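Local coordinates for selenium-binding protein (Sulfolobus tokodaii, PDB 2ECE) that is of unknown function but adopts a beta-propeller fold and, as a member of the selenium-binding protein family, may bind selenium, at residues A[13-25]-A[387-399]. Residues are numbered along the deposited sequence; the frame is centred on the assembly and turned at random.
Sequences YPSPKMAMKAPPE and EISRDGRRVYVTN
Arg390 grips Ala19 and Pro23 from the type I turn that joins strands 386-388 and 394-398 of one beta-propeller blade, and Arg394, from the strand after it, grips Glu25; together they hold the N-terminal segment 13-25 against that blade. Bent at chi3 (-68°), Arg390 lays its guanidinium edge against the backbone at the C-terminal turn of helix 16-20 and just past it: NH2 gives an almost straight bond to Pro23 O (2.6 Å), and NH1 reaches Ala19 O at 2.9 Å, both acceptors lying near the guanidinium plane. Tyr13 OH sits over one face of this group; its own hydrogen bond goes to Gly451 O, while Arg390 NE is bonded to Gly452 O. Gly451 and Gly452, just after strand 443-449, thus receive both side chains.

Arg394 meets Glu25 side-on, with NE 2.7 Å from OE2 and NH2 2.9 Å from OE1, the carboxylate and guanidinium planes 34° apart. Its end-on edge, NH1 and the shared NH2, grips Asp391 OD2, so that one cation serves two acids. A methionine in its place would probably leave both carboxylates without their countercharge and Glu25 freer to turn. The Tyr396 hydroxyl donates to the anti lone pair of Glu25 OE2 (2.7 Å), the carboxylate standing nearly perpendicular to the ring. On the other oxygen, a water donates to Glu25 OE1 and accepts from Arg390 N, bridging the segments.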
ATOM      1  N   TYR A  13      -3.466  12.177 -16.151  1.00 23.32           N
ATOM      2  CA  TYR A  13      -3.892  11.384 -17.293  1.00 25.21           C
ATOM      3  C   TYR A  13      -5.398  11.169 -17.209  1.00 24.56           C
ATOM      4  O   TYR A  13      -5.915  10.798 -16.157  1.00 24.65           O
ATOM      5  CB  TYR A  13      -3.160  10.036 -17.285  1.00 25.18           C
ATOM      6  CG  TYR A  13      -1.701  10.143 -16.882  1.00 25.77           C
ATOM      7  CD1 TYR A  13      -1.266   9.667 -15.640  1.00 26.16           C
ATOM      8  CD2 TYR A  13      -0.761  10.733 -17.732  1.00 24.28           C
ATOM      9  CE1 TYR A  13       0.072   9.773 -15.245  1.00 25.63           C
ATOM     10  CE2 TYR A  13       0.584  10.850 -17.352  1.00 26.84           C
ATOM     11  CZ  TYR A  13       0.993  10.364 -16.104  1.00 26.57           C
ATOM     12  OH  TYR A  13       2.312  10.464 -15.725  1.00 23.10           O
ATOM     13  N   PRO A  14      -6.127  11.407 -18.314  1.00 25.54           N
ATOM     14  CA  PRO A  14      -7.584  11.219 -18.295  1.00 24.68           C
ATOM     15  C   PRO A  14      -7.968   9.770 -18.024  1.00 23.53           C
ATOM     16  O   PRO A  14      -8.891   9.490 -17.262  1.00 24.54           O
ATOM     17  CB  PRO A  14      -8.013  11.636 -19.710  1.00 24.70           C
ATOM     18  CG  PRO A  14      -6.919  12.548 -20.165  1.00 25.86           C
ATOM     19  CD  PRO A  14      -5.681  11.867 -19.640  1.00 25.68           C
ATOM     20  N   SER A  15      -7.231   8.859 -18.645  1.00 22.54           N
ATOM     21  CA  SER A  15      -7.520   7.437 -18.550  1.00 23.03           C
ATOM     22  C   SER A  15      -6.300   6.548 -18.375  1.00 24.61           C
ATOM     23  O   SER A  15      -5.163   6.991 -18.535  1.00 24.96           O
ATOM     24  CB  SER A  15      -8.208   7.005 -19.829  1.00 21.91           C
ATOM     25  OG  SER A  15      -7.374   7.341 -20.922  1.00 22.71           O
ATOM     26  N   PRO A  16      -6.536   5.264 -18.061  1.00 25.55           N
ATOM     27  CA  PRO A  16      -5.471   4.279 -17.870  1.00 26.71           C
ATOM     28  C   PRO A  16      -4.604   4.185 -19.126  1.00 27.15           C
ATOM     29  O   PRO A  16      -3.375   4.167 -19.042  1.00 26.63           O
ATOM     30  CB  PRO A  16      -6.250   2.995 -17.603  1.00 26.79           C
ATOM     31  CG  PRO A  16      -7.412   3.504 -16.814  1.00 26.50           C
ATOM     32  CD  PRO A  16      -7.834   4.703 -17.641  1.00 25.65           C
ATOM     33  N   LYS A  17      -5.257   4.127 -20.287  1.00 26.90           N
ATOM     34  CA  LYS A  17      -4.561   4.047 -21.572  1.00 28.00           C
ATOM     35  C   LYS A  17      -3.602   5.223 -21.736  1.00 26.33           C
ATOM     36  O   LYS A  17      -2.456   5.041 -22.139  1.00 26.07           O
ATOM     37  CB  LYS A  17      -5.573   4.042 -22.733  1.00 29.94           C
ATOM     38  CG  LYS A  17      -4.958   3.991 -24.140  1.00 33.31           C
ATOM     39  CD  LYS A  17      -6.043   4.098 -25.232  1.00 36.03           C
ATOM     40  CE  LYS A  17      -5.448   4.358 -26.619  1.00 37.90           C
ATOM     41  NZ  LYS A  17      -6.485   4.553 -27.688  1.00 36.72           N
ATOM     42  N   MET A  18      -4.067   6.430 -21.422  1.00 25.44           N
ATOM     43  CA  MET A  18      -3.209   7.599 -21.560  1.00 26.56           C
ATOM     44  C   MET A  18      -2.066   7.570 -20.550  1.00 26.23           C
ATOM     45  O   MET A  18      -0.955   8.017 -20.842  1.00 25.13           O
ATOM     46  CB  MET A  18      -4.013   8.894 -21.388  1.00 27.67           C
ATOM     47  CG  MET A  18      -5.030   9.150 -22.491  1.00 30.80           C
ATOM     48  SD  MET A  18      -4.315   9.007 -24.143  1.00 35.96           S
ATOM     49  CE  MET A  18      -5.209   7.562 -24.762  1.00 36.57           C
ATOM     50  N   ALA A  19      -2.339   7.049 -19.360  1.00 26.07           N
ATOM     51  CA  ALA A  19      -1.306   6.971 -18.330  1.00 26.10           C
ATOM     52  C   ALA A  19      -0.194   6.019 -18.772  1.00 26.05           C
ATOM     53  O   ALA A  19       0.989   6.283 -18.545  1.00 26.28           O
ATOM     54  CB  ALA A  19      -1.916   6.493 -17.005  1.00 25.90           C
ATOM     55  N   MET A  20      -0.582   4.918 -19.410  1.00 25.98           N
ATOM     56  CA  MET A  20       0.376   3.913 -19.880  1.00 27.91           C
ATOM     57  C   MET A  20       1.345   4.425 -20.941  1.00 28.73           C
ATOM     58  O   MET A  20       2.511   4.026 -20.970  1.00 26.80           O
ATOM     59  CB  MET A  20      -0.360   2.702 -20.455  1.00 29.32           C
ATOM     60  CG  MET A  20      -1.021   1.806 -19.435  1.00 32.77           C
ATOM     61  SD  MET A  20      -1.609   0.283 -20.206  1.00 34.91           S
ATOM     62  CE  MET A  20      -0.052  -0.577 -20.486  1.00 38.00           C
ATOM     63  N   LYS A  21       0.856   5.305 -21.810  1.00 29.19           N
ATOM     64  CA  LYS A  21       1.658   5.852 -22.898  1.00 30.87           C
ATOM     65  C   LYS A  21       2.516   7.058 -22.523  1.00 31.69           C
ATOM     66  O   LYS A  21       3.270   7.559 -23.353  1.00 31.97           O
ATOM     67  CB  LYS A  21       0.745   6.230 -24.072  1.00 31.97           C
ATOM     68  CG  LYS A  21      -0.035   5.069 -24.677  1.00 33.10           C
ATOM     69  CD  LYS A  21       0.876   4.119 -25.448  1.00 37.07           C
ATOM     70  CE  LYS A  21       0.071   3.082 -26.233  1.00 35.50           C
ATOM     71  NZ  LYS A  21       0.935   2.194 -27.063  1.00 35.20           N
ATOM     72  N   ALA A  22       2.408   7.532 -21.287  1.00 32.00           N
ATOM     73  CA  ALA A  22       3.201   8.685 -20.863  1.00 32.04           C
ATOM     74  C   ALA A  22       4.655   8.280 -20.606  1.00 31.96           C
ATOM     75  O   ALA A  22       4.953   7.104 -20.438  1.00 32.31           O
ATOM     76  CB  ALA A  22       2.598   9.299 -19.611  1.00 32.29           C
ATOM     77  N   PRO A  23       5.578   9.257 -20.566  1.00 32.16           N
ATOM     78  CA  PRO A  23       7.004   9.003 -20.332  1.00 32.91           C
ATOM     79  C   PRO A  23       7.261   8.205 -19.053  1.00 33.46           C
ATOM     80  O   PRO A  23       6.548   8.370 -18.058  1.00 33.39           O
ATOM     81  CB  PRO A  23       7.596  10.408 -20.253  1.00 32.94           C
ATOM     82  CG  PRO A  23       6.679  11.214 -21.125  1.00 33.15           C
ATOM     83  CD  PRO A  23       5.329  10.702 -20.711  1.00 33.18           C
ATOM     84  N   PRO A  24       8.296   7.345 -19.057  1.00 33.05           N
ATOM     85  CA  PRO A  24       8.648   6.518 -17.896  1.00 31.69           C
ATOM     86  C   PRO A  24       9.058   7.371 -16.696  1.00 30.36           C
ATOM     87  O   PRO A  24       9.322   8.565 -16.835  1.00 29.91           O
ATOM     88  CB  PRO A  24       9.822   5.674 -18.405  1.00 32.43           C
ATOM     89  CG  PRO A  24       9.695   5.728 -19.903  1.00 33.23           C
ATOM     90  CD  PRO A  24       9.270   7.146 -20.143  1.00 33.80           C
ATOM     91  N   GLU A  25       9.123   6.744 -15.525  1.00 28.91           N
ATOM     92  CA  GLU A  25       9.510   7.433 -14.295  1.00 26.39           C
ATOM     93  C   GLU A  25      11.027   7.648 -14.217  1.00 26.66           C
ATOM     94  O   GLU A  25      11.798   6.782 -14.620  1.00 25.51           O
ATOM     95  CB  GLU A  25       9.054   6.621 -13.074  1.00 25.32           C
ATOM     96  CG  GLU A  25       9.799   5.298 -12.856  1.00 22.87           C
ATOM     97  CD  GLU A  25       9.301   4.156 -13.736  1.00 24.98           C
ATOM     98  OE1 GLU A  25       8.437   4.393 -14.606  1.00 25.42           O
ATOM     99  OE2 GLU A  25       9.777   3.010 -13.556  1.00 24.14           O
ATOM    100  N   GLU A 387       5.154  -1.835  -6.351  1.00 17.98           N
ATOM    101  CA  GLU A 387       4.674  -0.705  -7.132  1.00 17.45           C
ATOM    102  C   GLU A 387       5.045  -0.963  -8.582  1.00 19.51           C
ATOM    103  O   GLU A 387       6.130  -1.462  -8.870  1.00 21.80           O
ATOM    104  CB  GLU A 387       5.247   0.619  -6.652  1.00 17.58           C
ATOM    105  CG  GLU A 387       4.418   1.779  -7.189  1.00 19.33           C
ATOM    106  CD  GLU A 387       2.929   1.477  -7.120  1.00 19.37           C
ATOM    107  OE1 GLU A 387       2.338   1.624  -6.028  1.00 15.76           O
ATOM    108  OE2 GLU A 387       2.348   1.064  -8.156  1.00 18.52           O
ATOM    109  N   ILE A 388       4.131  -0.639  -9.488  1.00 19.08           N
ATOM    110  CA  ILE A 388       4.341  -0.895 -10.907  1.00 20.66           C
ATOM    111  C   ILE A 388       4.409   0.373 -11.739  1.00 21.67           C
ATOM    112  O   ILE A 388       3.626   1.303 -11.538  1.00 19.77           O
ATOM    113  CB  ILE A 388       3.191  -1.745 -11.479  1.00 21.13           C
ATOM    114  CG1 ILE A 388       2.820  -2.861 -10.501  1.00 21.16           C
ATOM    115  CG2 ILE A 388       3.597  -2.326 -12.827  1.00 24.17           C
ATOM    116  CD1 ILE A 388       1.426  -3.457 -10.747  1.00 16.59           C
ATOM    117  N   SER A 389       5.337   0.403 -12.691  1.00 21.92           N
ATOM    118  CA  SER A 389       5.463   1.553 -13.570  1.00 20.86           C
ATOM    119  C   SER A 389       4.170   1.626 -14.379  1.00 20.49           C
ATOM    120  O   SER A 389       3.463   0.631 -14.523  1.00 18.30           O
ATOM    121  CB  SER A 389       6.660   1.371 -14.509  1.00 20.05           C
ATOM    122  OG  SER A 389       6.552   0.151 -15.224  1.00 21.98           O
ATOM    123  N   ARG A 390       3.857   2.806 -14.899  1.00 23.22           N
ATOM    124  CA  ARG A 390       2.647   2.972 -15.685  1.00 25.79           C
ATOM    125  C   ARG A 390       2.645   2.111 -16.939  1.00 27.23           C
ATOM    126  O   ARG A 390       1.591   1.608 -17.335  1.00 28.31           O
ATOM    127  CB  ARG A 390       2.442   4.449 -16.038  1.00 27.25           C
ATOM    128  CG  ARG A 390       1.744   5.219 -14.928  1.00 28.05           C
ATOM    129  CD  ARG A 390       1.699   6.723 -15.158  1.00 30.52           C
ATOM    130  NE  ARG A 390       3.014   7.348 -15.078  1.00 30.37           N
ATOM    131  CZ  ARG A 390       3.823   7.529 -16.116  1.00 32.42           C
ATOM    132  NH1 ARG A 390       3.450   7.132 -17.328  1.00 34.77           N
ATOM    133  NH2 ARG A 390       5.004   8.107 -15.946  1.00 32.76           N
ATOM    134  N   ASP A 391       3.811   1.915 -17.556  1.00 27.45           N
ATOM    135  CA  ASP A 391       3.859   1.091 -18.761  1.00 26.32           C
ATOM    136  C   ASP A 391       3.768  -0.385 -18.410  1.00 25.94           C
ATOM    137  O   ASP A 391       3.691  -1.236 -19.296  1.00 25.66           O
ATOM    138  CB  ASP A 391       5.121   1.373 -19.602  1.00 25.80           C
ATOM    139  CG  ASP A 391       6.421   1.026 -18.882  1.00 26.87           C
ATOM    140  OD1 ASP A 391       6.399   0.242 -17.909  1.00 25.42           O
ATOM    141  OD2 ASP A 391       7.483   1.532 -19.315  1.00 26.37           O
ATOM    142  N   GLY A 392       3.773  -0.679 -17.108  1.00 24.43           N
ATOM    143  CA  GLY A 392       3.656  -2.050 -16.640  1.00 22.64           C
ATOM    144  C   GLY A 392       4.854  -2.975 -16.777  1.00 24.05           C
ATOM    145  O   GLY A 392       4.754  -4.157 -16.444  1.00 23.69           O
ATOM    146  N   ARG A 393       5.987  -2.455 -17.240  1.00 24.99           N
ATOM    147  CA  ARG A 393       7.180  -3.279 -17.430  1.00 26.33           C
ATOM    148  C   ARG A 393       8.091  -3.441 -16.209  1.00 26.78           C
ATOM    149  O   ARG A 393       8.865  -4.396 -16.143  1.00 27.25           O
ATOM    150  CB  ARG A 393       8.006  -2.724 -18.594  1.00 27.37           C
ATOM    151  CG  ARG A 393       7.229  -2.626 -19.899  1.00 29.42           C
ATOM    152  CD  ARG A 393       7.990  -1.829 -20.946  1.00 32.44           C
ATOM    153  NE  ARG A 393       7.171  -1.581 -22.132  1.00 33.47           N
ATOM    154  CZ  ARG A 393       6.931  -2.480 -23.084  1.00 34.31           C
ATOM    155  NH1 ARG A 393       7.455  -3.699 -23.004  1.00 32.18           N
ATOM    156  NH2 ARG A 393       6.156  -2.160 -24.113  1.00 33.89           N
ATOM    157  N   ARG A 394       7.999  -2.530 -15.244  1.00 25.46           N
ATOM    158  CA  ARG A 394       8.860  -2.597 -14.062  1.00 24.34           C
ATOM    159  C   ARG A 394       8.078  -2.664 -12.748  1.00 24.52           C
ATOM    160  O   ARG A 394       7.110  -1.925 -12.551  1.00 21.13           O
ATOM    161  CB  ARG A 394       9.793  -1.379 -14.042  1.00 23.47           C
ATOM    162  CG  ARG A 394      10.611  -1.202 -15.331  1.00 23.17           C
ATOM    163  CD  ARG A 394      11.271   0.168 -15.404  1.00 22.87           C
ATOM    164  NE  ARG A 394      10.296   1.245 -15.582  1.00 23.91           N
ATOM    165  CZ  ARG A 394       9.664   1.512 -16.724  1.00 25.36           C
ATOM    166  NH1 ARG A 394       9.896   0.783 -17.811  1.00 24.21           N
ATOM    167  NH2 ARG A 394       8.798   2.516 -16.784  1.00 22.62           N
ATOM    168  N   VAL A 395       8.501  -3.561 -11.858  1.00 22.89           N
ATOM    169  CA  VAL A 395       7.861  -3.715 -10.556  1.00 23.51           C
ATOM    170  C   VAL A 395       8.919  -3.470  -9.486  1.00 22.30           C
ATOM    171  O   VAL A 395       9.954  -4.131  -9.464  1.00 24.07           O
ATOM    172  CB  VAL A 395       7.279  -5.134 -10.354  1.00 22.81           C
ATOM    173  CG1 VAL A 395       6.541  -5.206  -9.013  1.00 24.92           C
ATOM    174  CG2 VAL A 395       6.338  -5.489 -11.494  1.00 21.86           C
ATOM    175  N   TYR A 396       8.672  -2.499  -8.617  1.00 21.11           N
ATOM    176  CA  TYR A 396       9.612  -2.182  -7.553  1.00 19.70           C
ATOM    177  C   TYR A 396       9.135  -2.900  -6.295  1.00 19.76           C
ATOM    178  O   TYR A 396       7.935  -2.975  -6.034  1.00 18.81           O
ATOM    179  CB  TYR A 396       9.673  -0.672  -7.362  1.00 20.32           C
ATOM    180  CG  TYR A 396      10.205   0.044  -8.589  1.00 22.24           C
ATOM    181  CD1 TYR A 396      11.576   0.179  -8.799  1.00 22.37           C
ATOM    182  CD2 TYR A 396       9.337   0.542  -9.568  1.00 21.40           C
ATOM    183  CE1 TYR A 396      12.073   0.792  -9.951  1.00 22.21           C
ATOM    184  CE2 TYR A 396       9.828   1.158 -10.726  1.00 21.26           C
ATOM    185  CZ  TYR A 396      11.194   1.279 -10.908  1.00 21.32           C
ATOM    186  OH  TYR A 396      11.685   1.910 -12.032  1.00 22.50           O
ATOM    187  N   VAL A 397      10.077  -3.426  -5.520  1.00 19.68           N
ATOM    188  CA  VAL A 397       9.743  -4.196  -4.327  1.00 19.14           C
ATOM    189  C   VAL A 397      10.540  -3.799  -3.085  1.00 18.49           C
ATOM    190  O   VAL A 397      11.765  -3.670  -3.155  1.00 18.79           O
ATOM    191  CB  VAL A 397      10.012  -5.698  -4.580  1.00 19.98           C
ATOM    192  CG1 VAL A 397       9.416  -6.534  -3.460  1.00 18.55           C
ATOM    193  CG2 VAL A 397       9.460  -6.114  -5.947  1.00 17.48           C
ATOM    194  N   THR A 398       9.851  -3.591  -1.961  1.00 16.36           N
ATOM    195  CA  THR A 398      10.525  -3.282  -0.692  1.00 16.99           C
ATOM    196  C   THR A 398      10.142  -4.400   0.292  1.00 16.74           C
ATOM    197  O   THR A 398       9.286  -5.229  -0.027  1.00 17.70           O
ATOM    198  CB  THR A 398      10.160  -1.890  -0.135  1.00 15.94           C
ATOM    199  OG1 THR A 398       8.742  -1.793   0.058  1.00 16.64           O
ATOM    200  CG2 THR A 398      10.655  -0.803  -1.093  1.00 18.07           C
ATOM    201  N   ASN A 399      10.717  -4.409   1.491  1.00 15.83           N
ATOM    202  CA  ASN A 399      10.499  -5.554   2.387  1.00 18.21           C
ATOM    203  C   ASN A 399       9.986  -5.425   3.815  1.00 19.09           C
ATOM    204  O   ASN A 399       9.904  -6.435   4.521  1.00 20.23           O
ATOM    205  CB  ASN A 399      11.804  -6.348   2.435  1.00 17.78           C
ATOM    206  CG  ASN A 399      12.949  -5.534   3.013  1.00 21.09           C
ATOM    207  OD1 ASN A 399      13.027  -4.317   2.804  1.00 19.32           O
ATOM    208  ND2 ASN A 399      13.846  -6.197   3.738  1.00 18.59           N
TER
HETATM  209  O   HOH W   1       5.820   4.548 -14.978  1.00 39.83           O